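Local coordinates for aminoacyl-tRNA synthetase-interacting multifunctional protein p43 (Plasmodium vivax, PDB 6IPA) that probably binds tRNA through its C-terminal EMAP II-like domain, which contains an OB-type tRNA-binding fold, and interacts with aminoacyl-tRNA synthetases, at residues P171-K176 / A180-A185. Sequence-based numbering, arbitrary orientation.
Sequences PHLLVK and AHYKDA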
# COMPACT_ATOMS: atom_id res chain seq x y z
N PRO A 171 3.02 -1.11 13.71
CA PRO A 171 3.05 -0.05 14.76
C PRO A 171 4.17 0.96 14.63
O PRO A 171 4.11 2.01 15.23
CB PRO A 171 3.21 -0.83 16.06
CG PRO A 171 2.80 -2.24 15.72
CD PRO A 171 3.25 -2.44 14.30
N HIS A 172 5.20 0.64 13.87
CA HIS A 172 6.30 1.54 13.66
C HIS A 172 6.19 2.25 12.33
O HIS A 172 7.06 3.03 12.00
CB HIS A 172 7.60 0.73 13.68
CG HIS A 172 7.79 -0.09 14.92
ND1 HIS A 172 7.96 0.48 16.16
CD2 HIS A 172 7.84 -1.43 15.10
CE1 HIS A 172 8.10 -0.47 17.06
NE2 HIS A 172 8.02 -1.64 16.45
N LEU A 173 5.13 1.96 11.56
CA LEU A 173 4.84 2.69 10.29
C LEU A 173 3.96 3.98 10.44
O LEU A 173 2.72 3.89 10.60
CB LEU A 173 4.18 1.74 9.28
CG LEU A 173 4.96 0.51 8.81
CD1 LEU A 173 4.14 -0.26 7.81
CD2 LEU A 173 6.27 0.85 8.18
N LEU A 174 4.61 5.15 10.32
CA LEU A 174 3.98 6.44 10.61
C LEU A 174 4.22 7.46 9.51
O LEU A 174 5.22 7.38 8.77
CB LEU A 174 4.53 7.04 11.93
CG LEU A 174 4.36 6.19 13.21
CD1 LEU A 174 5.03 6.91 14.38
CD2 LEU A 174 2.89 5.89 13.55
N VAL A 175 3.31 8.42 9.39
CA VAL A 175 3.66 9.62 8.64
C VAL A 175 4.06 10.66 9.66
O VAL A 175 3.31 10.89 10.61
CB VAL A 175 2.52 10.13 7.69
CG1 VAL A 175 2.06 9.01 6.78
CG2 VAL A 175 1.34 10.63 8.47
N LYS A 176 5.26 11.22 9.50
CA LYS A 176 5.75 12.29 10.35
C LYS A 176 6.13 13.44 9.44
O LYS A 176 6.88 13.23 8.48
CB LYS A 176 6.93 11.82 11.21
CG LYS A 176 6.54 10.70 12.17
CD LYS A 176 7.65 10.26 13.15
CE LYS A 176 8.63 9.25 12.57
NZ LYS A 176 9.57 8.64 13.59
N ALA A 180 6.25 9.48 4.87
CA ALA A 180 6.11 8.14 5.41
C ALA A 180 7.44 7.62 5.96
O ALA A 180 8.47 7.73 5.28
CB ALA A 180 5.62 7.20 4.31
N HIS A 181 7.38 6.99 7.14
CA HIS A 181 8.56 6.39 7.84
C HIS A 181 8.38 4.95 8.30
O HIS A 181 7.35 4.60 8.87
CB HIS A 181 8.89 7.16 9.13
CG HIS A 181 9.34 8.56 8.90
ND1 HIS A 181 8.58 9.51 8.24
CD2 HIS A 181 10.49 9.18 9.26
CE1 HIS A 181 9.25 10.65 8.20
NE2 HIS A 181 10.41 10.48 8.82
N TYR A 182 9.43 4.13 8.11
CA TYR A 182 9.62 2.96 8.97
C TYR A 182 10.48 3.46 10.14
O TYR A 182 11.60 3.87 9.95
CB TYR A 182 10.27 1.77 8.22
CG TYR A 182 10.65 0.62 9.14
CD1 TYR A 182 9.70 -0.24 9.62
CD2 TYR A 182 11.97 0.43 9.55
CE1 TYR A 182 10.02 -1.25 10.49
CE2 TYR A 182 12.31 -0.58 10.42
CZ TYR A 182 11.33 -1.42 10.89
OH TYR A 182 11.64 -2.47 11.77
N LYS A 183 9.95 3.47 11.32
CA LYS A 183 10.70 3.96 12.44
C LYS A 183 11.16 5.37 12.19
O LYS A 183 10.36 6.24 12.09
CB LYS A 183 11.79 3.02 12.85
CG LYS A 183 11.24 1.72 13.34
CD LYS A 183 12.28 0.76 13.78
CE LYS A 183 11.61 -0.39 14.42
NZ LYS A 183 12.19 -1.64 13.93
N ASP A 184 12.45 5.62 12.20
CA ASP A 184 12.96 6.93 11.90
C ASP A 184 13.49 7.07 10.49
O ASP A 184 14.05 8.06 10.17
CB ASP A 184 14.09 7.23 12.83
CG ASP A 184 13.64 7.63 14.15
OD1 ASP A 184 12.54 8.09 14.30
OD2 ASP A 184 14.38 7.53 15.10
N ALA A 185 13.30 6.07 9.68
CA ALA A 185 13.84 6.00 8.34
C ALA A 185 12.74 6.19 7.31
O ALA A 185 11.84 5.38 7.24
CB ALA A 185 14.51 4.64 8.13
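Lys176 lays its side chain across the imidazole of His181 at about a right angle, and its CE sits over one face of the ring, 4.0 Å from the centroid, in a CH-pi contact. A bend at chi3 (-83°) turns the chain along the hairpin, so that NZ passes beyond the ring and meets the turn that leads from strand 179-182 into strand 185-189. There NZ donates to Lys183 O at 2.9 Å, from above the carbonyl plane, and forms a salt bridge with Asp184 OD1 at 3.1 Å, whose hydrogen bond is weak. The ammonium group thus ties the end of strand 173-176 to the type II' turn Tyr182-Ala185. Just ahead of strand 173-176, the side chains of His172 and Lys183 run side by side, pointing the same way, with Lys183 CE above the imidazole face in a second CH-pi contact 15° off the ring normal, while Lys183 CG lies over the ring of Tyr182. On the sheet face shared by Leu173 and Tyr182, Leu173 CD2 touches the ring edge at Tyr182 CD1 (3.9 Å). In the antiparallel ladder, Leu174 and His181 form the hydrogen-bonded pair, Leu174 N to His181 O at 3.1 Å and His181 N to Leu174 O at 2.7 Å, and Lys183 N to His172 O continues it into the turn. Asp41 is hydrogen-bonded to Tyr182 OH and salt-bridged to Lys183 NZ. The hairpin is part of the curled antiparallel sheet of the EMAP II-like domain, where strand 173-176 is flanked by strand 201-203 and strand 179-182 by strand 185-189, with Trp187 touching Leu173, Ala180 and Tyr182 and helix 165-169 packing on Leu173 and Tyr182.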